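Local coordinates for protein tautomerase (Bordetella trematum, PDB 6VVR) that belongs to the tautomerase superfamily and assembles as a trimer of subunits, each built from two tandem beta-alpha-beta units, at residues A[1-13]-A[37-50]. Residues are numbered along the deposited sequence; the frame is centred on the assembly and turned at random.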
ATOM      1  N   PRO A   1      -4.954  13.271   4.750  1.00 28.24           N
ATOM      2  CA  PRO A   1      -4.248  11.982   4.732  1.00 23.93           C
ATOM      3  C   PRO A   1      -5.112  10.864   4.165  1.00 22.80           C
ATOM      4  O   PRO A   1      -6.331  10.882   4.348  1.00 25.70           O
ATOM      5  CB  PRO A   1      -3.947  11.733   6.211  1.00 23.21           C
ATOM      6  CG  PRO A   1      -3.818  13.123   6.787  1.00 26.15           C
ATOM      7  CD  PRO A   1      -4.905  13.899   6.086  1.00 27.91           C
ATOM      8  N   LEU A   2      -4.484   9.907   3.492  1.00 22.74           N
ATOM      9  CA  LEU A   2      -5.176   8.797   2.855  1.00 22.67           C
ATOM     10  C   LEU A   2      -4.823   7.525   3.610  1.00 20.97           C
ATOM     11  O   LEU A   2      -3.660   7.107   3.617  1.00 20.10           O
ATOM     12  CB  LEU A   2      -4.797   8.694   1.378  1.00 22.04           C
ATOM     13  CG  LEU A   2      -4.982  10.032   0.639  1.00 24.23           C
ATOM     14  CD1 LEU A   2      -4.642   9.894  -0.816  1.00 27.49           C
ATOM     15  CD2 LEU A   2      -6.401  10.557   0.799  1.00 27.29           C
ATOM     16  N   LEU A   3      -5.817   6.924   4.254  1.00 20.41           N
ATOM     17  CA  LEU A   3      -5.612   5.760   5.105  1.00 22.17           C
ATOM     18  C   LEU A   3      -6.118   4.507   4.414  1.00 22.36           C
ATOM     19  O   LEU A   3      -7.221   4.499   3.861  1.00 21.83           O
ATOM     20  CB  LEU A   3      -6.332   5.921   6.445  1.00 18.91           C
ATOM     21  CG  LEU A   3      -5.689   6.786   7.530  1.00 20.47           C
ATOM     22  CD1 LEU A   3      -5.552   8.244   7.094  1.00 21.92           C
ATOM     23  CD2 LEU A   3      -6.495   6.684   8.814  1.00 23.53           C
ATOM     24  N   ASN A   4      -5.332   3.441   4.463  1.00 21.85           N
ATOM     25  CA  ASN A   4      -5.858   2.129   4.130  1.00 21.71           C
ATOM     26  C   ASN A   4      -5.604   1.217   5.315  1.00 24.13           C
ATOM     27  O   ASN A   4      -4.481   1.155   5.835  1.00 22.00           O
ATOM     28  CB  ASN A   4      -5.282   1.574   2.820  1.00 26.17           C
ATOM     29  CG  ASN A   4      -3.786   1.632   2.752  1.00 27.08           C
ATOM     30  OD1 ASN A   4      -3.107   0.628   2.993  1.00 30.59           O
ATOM     31  ND2 ASN A   4      -3.256   2.787   2.376  1.00 29.08           N
ATOM     32  N   VAL A   5      -6.669   0.552   5.758  1.00 20.80           N
ATOM     33  CA  VAL A   5      -6.732  -0.107   7.053  1.00 20.78           C
ATOM     34  C   VAL A   5      -6.973  -1.589   6.832  1.00 21.58           C
ATOM     35  O   VAL A   5      -7.786  -1.980   5.986  1.00 24.89           O
ATOM     36  CB  VAL A   5      -7.852   0.495   7.921  1.00 25.50           C
ATOM     37  CG1 VAL A   5      -7.804  -0.093   9.328  1.00 22.62           C
ATOM     38  CG2 VAL A   5      -7.716   1.997   7.937  1.00 27.11           C
ATOM     39  N   HIS A   6      -6.288  -2.410   7.617  1.00 18.67           N
ATOM     40  CA  HIS A   6      -6.220  -3.845   7.389  1.00 23.43           C
ATOM     41  C   HIS A   6      -6.488  -4.529   8.717  1.00 21.71           C
ATOM     42  O   HIS A   6      -5.732  -4.325   9.667  1.00 21.63           O
ATOM     43  CB  HIS A   6      -4.842  -4.216   6.828  1.00 21.79           C
ATOM     44  CG  HIS A   6      -4.467  -3.413   5.621  1.00 23.63           C
ATOM     45  ND1 HIS A   6      -4.662  -3.872   4.335  1.00 23.72           N
ATOM     46  CD2 HIS A   6      -3.951  -2.164   5.501  1.00 23.87           C
ATOM     47  CE1 HIS A   6      -4.261  -2.951   3.475  1.00 25.73           C
ATOM     48  NE2 HIS A   6      -3.829  -1.904   4.157  1.00 23.82           N
ATOM     49  N   ILE A   7      -7.587  -5.281   8.803  1.00 21.81           N
ATOM     50  CA  ILE A   7      -8.031  -5.859  10.067  1.00 20.27           C
ATOM     51  C   ILE A   7      -8.389  -7.320   9.841  1.00 20.43           C
ATOM     52  O   ILE A   7      -8.558  -7.780   8.713  1.00 22.42           O
ATOM     53  CB  ILE A   7      -9.227  -5.104  10.687  1.00 20.41           C
ATOM     54  CG1 ILE A   7     -10.451  -5.191   9.787  1.00 21.28           C
ATOM     55  CG2 ILE A   7      -8.866  -3.650  10.950  1.00 21.19           C
ATOM     56  CD1 ILE A   7     -11.713  -4.628  10.434  1.00 25.69           C
ATOM     57  N   MET A   8      -8.492  -8.051  10.944  1.00 23.57           N
ATOM     58  CA  MET A   8      -8.895  -9.443  10.878  1.00 25.29           C
ATOM     59  C   MET A   8     -10.390  -9.534  10.604  1.00 26.18           C
ATOM     60  O   MET A   8     -11.174  -8.684  11.043  1.00 26.69           O
ATOM     61  CB  MET A   8      -8.565 -10.165  12.188  1.00 25.97           C
ATOM     62  CG  MET A   8      -7.106 -10.070  12.613  1.00 26.44           C
ATOM     63  SD  MET A   8      -6.010 -10.543  11.270  1.00 27.59           S
ATOM     64  CE  MET A   8      -6.429 -12.266  11.047  1.00 28.38           C
ATOM     65  N   GLN A   9     -10.778 -10.567   9.861  1.00 25.38           N
ATOM     66  CA  GLN A   9     -12.186 -10.927   9.754  1.00 30.94           C
ATOM     67  C   GLN A   9     -12.772 -11.158  11.141  1.00 30.19           C
ATOM     68  O   GLN A   9     -12.082 -11.587  12.067  1.00 32.23           O
ATOM     69  CB  GLN A   9     -12.357 -12.201   8.922  1.00 32.00           C
ATOM     70  CG  GLN A   9     -12.212 -12.036   7.425  1.00 35.71           C
ATOM     71  CD  GLN A   9     -12.418 -13.350   6.689  1.00 38.55           C
ATOM     72  OE1 GLN A   9     -12.730 -14.373   7.301  1.00 42.23           O
ATOM     73  NE2 GLN A   9     -12.232 -13.331   5.374  1.00 37.49           N
ATOM     74  N   GLY A  10     -14.061 -10.886  11.284  1.00 31.91           N
ATOM     75  CA  GLY A  10     -14.769 -11.236  12.498  1.00 34.73           C
ATOM     76  C   GLY A  10     -15.434 -10.090  13.219  1.00 32.77           C
ATOM     77  O   GLY A  10     -16.234 -10.344  14.132  1.00 36.27           O
ATOM     78  N   HIS A  11     -15.147  -8.841  12.876  1.00 27.53           N
ATOM     79  CA  HIS A  11     -15.813  -7.721  13.520  1.00 28.35           C
ATOM     80  C   HIS A  11     -17.108  -7.404  12.780  1.00 29.49           C
ATOM     81  O   HIS A  11     -17.236  -7.671  11.582  1.00 30.53           O
ATOM     82  CB  HIS A  11     -14.893  -6.499  13.566  1.00 27.49           C
ATOM     83  CG  HIS A  11     -13.643  -6.723  14.364  1.00 30.82           C
ATOM     84  ND1 HIS A  11     -13.600  -6.585  15.735  1.00 31.69           N
ATOM     85  CD2 HIS A  11     -12.396  -7.092  13.983  1.00 31.23           C
ATOM     86  CE1 HIS A  11     -12.377  -6.848  16.164  1.00 31.84           C
ATOM     87  NE2 HIS A  11     -11.627  -7.159  15.122  1.00 29.85           N
ATOM     88  N   THR A  12     -18.082  -6.852  13.511  1.00 28.21           N
ATOM     89  CA  THR A  12     -19.372  -6.594  12.881  1.00 31.23           C
ATOM     90  C   THR A  12     -19.310  -5.357  11.992  1.00 30.58           C
ATOM     91  O   THR A  12     -18.474  -4.470  12.204  1.00 28.89           O
ATOM     92  CB  THR A  12     -20.469  -6.389  13.927  1.00 28.72           C
ATOM     93  OG1 THR A  12     -20.143  -5.251  14.735  1.00 31.12           O
ATOM     94  CG2 THR A  12     -20.648  -7.633  14.799  1.00 31.98           C
ATOM     95  N   PRO A  13     -20.200  -5.275  10.995  1.00 31.89           N
ATOM     96  CA  PRO A  13     -20.301  -4.039  10.199  1.00 34.51           C
ATOM     97  C   PRO A  13     -20.439  -2.787  11.044  1.00 31.99           C
ATOM     98  O   PRO A  13     -19.857  -1.748  10.704  1.00 31.89           O
ATOM     99  CB  PRO A  13     -21.551  -4.287   9.346  1.00 34.13           C
ATOM    100  CG  PRO A  13     -21.592  -5.766   9.171  1.00 32.97           C
ATOM    101  CD  PRO A  13     -21.008  -6.369  10.428  1.00 30.72           C
ATOM    102  N   SER A  37      -9.822  16.442   3.669  1.00 26.47           N
ATOM    103  CA  SER A  37      -8.635  15.769   3.167  1.00 26.59           C
ATOM    104  C   SER A  37      -8.480  14.357   3.711  1.00 24.67           C
ATOM    105  O   SER A  37      -7.496  13.688   3.369  1.00 24.34           O
ATOM    106  CB  SER A  37      -7.371  16.559   3.514  1.00 30.21           C
ATOM    107  OG  SER A  37      -7.130  16.546   4.911  1.00 26.94           O
ATOM    108  N   VAL A  38      -9.406  13.890   4.550  1.00 23.50           N
ATOM    109  CA  VAL A  38      -9.248  12.636   5.288  1.00 23.60           C
ATOM    110  C   VAL A  38     -10.100  11.559   4.627  1.00 25.18           C
ATOM    111  O   VAL A  38     -11.328  11.693   4.538  1.00 24.61           O
ATOM    112  CB  VAL A  38      -9.639  12.794   6.769  1.00 24.59           C
ATOM    113  CG1 VAL A  38      -9.515  11.464   7.500  1.00 22.92           C
ATOM    114  CG2 VAL A  38      -8.798  13.875   7.457  1.00 24.74           C
ATOM    115  N   ARG A  39      -9.455  10.477   4.177  1.00 20.71           N
ATOM    116  CA  ARG A  39     -10.139   9.323   3.606  1.00 21.98           C
ATOM    117  C   ARG A  39      -9.573   8.058   4.229  1.00 21.93           C
ATOM    118  O   ARG A  39      -8.392   8.002   4.575  1.00 21.20           O
ATOM    119  CB  ARG A  39      -9.969   9.248   2.086  1.00 22.37           C
ATOM    120  CG  ARG A  39     -10.189  10.564   1.393  1.00 26.92           C
ATOM    121  CD  ARG A  39     -10.212  10.434  -0.122  1.00 22.34           C
ATOM    122  NE  ARG A  39     -10.863  11.617  -0.667  1.00 25.62           N
ATOM    123  CZ  ARG A  39     -11.569  11.640  -1.790  1.00 28.68           C
ATOM    124  NH1 ARG A  39     -11.699  10.541  -2.516  1.00 24.84           N
ATOM    125  NH2 ARG A  39     -12.157  12.771  -2.172  1.00 25.75           N
ATOM    126  N   ALA A  40     -10.424   7.046   4.383  1.00 22.13           N
ATOM    127  CA  ALA A  40      -9.957   5.759   4.875  1.00 20.10           C
ATOM    128  C   ALA A  40     -10.759   4.653   4.213  1.00 21.53           C
ATOM    129  O   ALA A  40     -11.977   4.765   4.055  1.00 22.74           O
ATOM    130  CB  ALA A  40     -10.054   5.662   6.404  1.00 20.69           C
ATOM    131  N   ILE A  41     -10.061   3.595   3.802  1.00 19.78           N
ATOM    132  CA  ILE A  41     -10.695   2.427   3.210  1.00 19.64           C
ATOM    133  C   ILE A  41     -10.193   1.207   3.960  1.00 20.43           C
ATOM    134  O   ILE A  41      -9.050   1.175   4.427  1.00 22.20           O
ATOM    135  CB  ILE A  41     -10.416   2.315   1.688  1.00 20.64           C
ATOM    136  CG1 ILE A  41      -8.931   2.078   1.396  1.00 19.42           C
ATOM    137  CG2 ILE A  41     -10.851   3.591   0.983  1.00 19.19           C
ATOM    138  CD1 ILE A  41      -8.613   2.068  -0.119  1.00 22.20           C
ATOM    139  N   LEU A  42     -11.056   0.199   4.059  1.00 22.38           N
ATOM    140  CA  LEU A  42     -10.871  -0.931   4.951  1.00 24.46           C
ATOM    141  C   LEU A  42     -10.864  -2.246   4.187  1.00 24.39           C
ATOM    142  O   LEU A  42     -11.618  -2.432   3.223  1.00 22.51           O
ATOM    143  CB  LEU A  42     -11.996  -0.952   5.996  1.00 21.76           C
ATOM    144  CG  LEU A  42     -12.046  -2.057   7.048  1.00 25.69           C
ATOM    145  CD1 LEU A  42     -10.764  -2.096   7.851  1.00 29.86           C
ATOM    146  CD2 LEU A  42     -13.226  -1.801   7.955  1.00 29.63           C
ATOM    147  N   GLN A  43     -10.011  -3.168   4.641  1.00 23.03           N
ATOM    148  CA  GLN A  43      -9.976  -4.537   4.139  1.00 27.84           C
ATOM    149  C   GLN A  43      -9.843  -5.518   5.293  1.00 25.28           C
ATOM    150  O   GLN A  43      -9.122  -5.247   6.260  1.00 22.67           O
ATOM    151  CB  GLN A  43      -8.816  -4.760   3.177  1.00 28.55           C
ATOM    152  CG  GLN A  43      -9.269  -4.881   1.744  1.00 39.17           C
ATOM    153  CD  GLN A  43      -8.186  -4.486   0.780  1.00 41.10           C
ATOM    154  OE1 GLN A  43      -7.023  -4.316   1.165  1.00 43.90           O
ATOM    155  NE2 GLN A  43      -8.559  -4.311  -0.480  1.00 41.27           N
ATOM    156  N   GLU A  44     -10.508  -6.673   5.160  1.00 24.08           N
ATOM    157  CA  GLU A  44     -10.503  -7.729   6.168  1.00 24.74           C
ATOM    158  C   GLU A  44      -9.684  -8.926   5.696  1.00 25.25           C
ATOM    159  O   GLU A  44      -9.702  -9.279   4.517  1.00 23.48           O
ATOM    160  CB  GLU A  44     -11.912  -8.244   6.476  1.00 30.30           C
ATOM    161  CG  GLU A  44     -12.950  -7.274   6.916  1.00 33.54           C
ATOM    162  CD  GLU A  44     -14.189  -8.034   7.367  1.00 34.86           C
ATOM    163  OE1 GLU A  44     -14.584  -9.003   6.680  1.00 42.35           O
ATOM    164  OE2 GLU A  44     -14.731  -7.712   8.434  1.00 37.14           O
ATOM    165  N   TYR A  45      -9.022  -9.595   6.640  1.00 24.26           N
ATOM    166  CA  TYR A  45      -8.172 -10.743   6.336  1.00 23.52           C
ATOM    167  C   TYR A  45      -8.579 -11.955   7.158  1.00 25.09           C
ATOM    168  O   TYR A  45      -8.787 -11.849   8.371  1.00 24.80           O
ATOM    169  CB  TYR A  45      -6.696 -10.442   6.613  1.00 23.94           C
ATOM    170  CG  TYR A  45      -6.172  -9.343   5.731  1.00 24.03           C
ATOM    171  CD1 TYR A  45      -6.538  -8.019   5.955  1.00 20.37           C
ATOM    172  CD2 TYR A  45      -5.354  -9.627   4.647  1.00 21.82           C
ATOM    173  CE1 TYR A  45      -6.090  -7.017   5.135  1.00 21.18           C
ATOM    174  CE2 TYR A  45      -4.893  -8.619   3.819  1.00 23.02           C
ATOM    175  CZ  TYR A  45      -5.267  -7.317   4.073  1.00 24.62           C
ATOM    176  OH  TYR A  45      -4.819  -6.300   3.261  1.00 24.58           O
ATOM    177  N   ALA A  46      -8.650 -13.108   6.502  1.00 27.44           N
ATOM    178  CA  ALA A  46      -8.801 -14.365   7.219  1.00 25.03           C
ATOM    179  C   ALA A  46      -7.523 -14.665   7.993  1.00 24.36           C
ATOM    180  O   ALA A  46      -6.427 -14.270   7.591  1.00 22.56           O
ATOM    181  CB  ALA A  46      -9.107 -15.500   6.247  1.00 26.54           C
ATOM    182  N   ALA A  47      -7.671 -15.380   9.113  1.00 24.64           N
ATOM    183  CA  ALA A  47      -6.515 -15.683   9.950  1.00 24.56           C
ATOM    184  C   ALA A  47      -5.443 -16.439   9.168  1.00 25.68           C
ATOM    185  O   ALA A  47      -4.241 -16.220   9.367  1.00 25.10           O
ATOM    186  CB  ALA A  47      -6.962 -16.481  11.177  1.00 31.53           C
ATOM    187  N   ALA A  48      -5.859 -17.320   8.253  1.00 25.17           N
ATOM    188  CA  ALA A  48      -4.898 -18.098   7.483  1.00 26.95           C
ATOM    189  C   ALA A  48      -4.045 -17.228   6.572  1.00 28.16           C
ATOM    190  O   ALA A  48      -3.007 -17.695   6.094  1.00 25.88           O
ATOM    191  CB  ALA A  48      -5.610 -19.151   6.637  1.00 30.33           C
ATOM    192  N   ASP A  49      -4.452 -15.983   6.321  1.00 23.01           N
ATOM    193  CA  ASP A  49      -3.754 -15.111   5.388  1.00 22.65           C
ATOM    194  C   ASP A  49      -2.858 -14.084   6.076  1.00 22.24           C
ATOM    195  O   ASP A  49      -2.396 -13.144   5.418  1.00 22.66           O
ATOM    196  CB  ASP A  49      -4.763 -14.406   4.476  1.00 25.34           C
ATOM    197  CG  ASP A  49      -5.438 -15.370   3.500  1.00 29.10           C
ATOM    198  OD1 ASP A  49      -4.789 -16.355   3.088  1.00 29.04           O
ATOM    199  OD2 ASP A  49      -6.609 -15.131   3.129  1.00 29.74           O
ATOM    200  N   VAL A  50      -2.592 -14.242   7.374  1.00 21.13           N
ATOM    201  CA  VAL A  50      -1.698 -13.347   8.094  1.00 23.29           C
ATOM    202  C   VAL A  50      -0.671 -14.162   8.867  1.00 24.71           C
ATOM    203  O   VAL A  50      -0.932 -15.294   9.294  1.00 25.59           O
ATOM    204  CB  VAL A  50      -2.453 -12.396   9.058  1.00 24.07           C
ATOM    205  CG1 VAL A  50      -3.650 -11.758   8.377  1.00 24.14           C
ATOM    206  CG2 VAL A  50      -2.873 -13.125  10.302  1.00 26.62           C
TER
HETATM  207  O   HOH W   1     -13.612  -7.722  10.700  1.00 26.29           O
HETATM  208  O   HOH W   2     -16.022  -9.972   9.302  1.00 36.09           O
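Leu2 to Met8 pair in parallel with Arg39 to Tyr45 as the two strands of a beta-alpha-beta crossover, joined through helix 13-31, the building block of the tautomerase fold. Backbone hydrogen bonds bind them along their length. Arg39 N to Pro1 O extends the pairing at one end and Gln9 N to Tyr45 O at the other, the latter reaching its acceptor from above the carbonyl plane. The Pro1 nitrogen lies close to Ser37 O, at 2.9 Å.

Apolar contacts gather on the face of Leu3, Val5 and Ile7, which is covered by helices 13-31 and 73-91. Leu3 CB meets Ala40 CB at 3.7 Å. Leu42 CG stands anti to the backbone N (chi1 179°), and its CD1 touches both Val5 CG1 and Ile7 CG1, 3.7 Å from the latter; the Leu42 and Ile7 side chains cross nearly at right angles. At the far end the Met8 chain curls round through its last two torsions, and CE meets Val50 CG2 at 3.7 Å, tip to tip.

Water joins the turn after strand 2-8 to Glu44: one molecule donates to both Met8 O and Glu44 OE2 while accepting from His11 N, and a second links Gly10 N to the same carboxylate oxygen, which also forms a salt bridge with Lys16.

On the other face, toward the subunit interfaces, the His6 ring is gripped at both nitrogens. NE2 donates nearly straight, in its ring plane, to a lone pair of Asn4 OD1 at 2.9 Å, an oxygen shared with Asn64 ND2. The two aromatic ring planes are turned 46° apart where ND1 hydrogen-bonds Tyr45 OH at 2.7 Å.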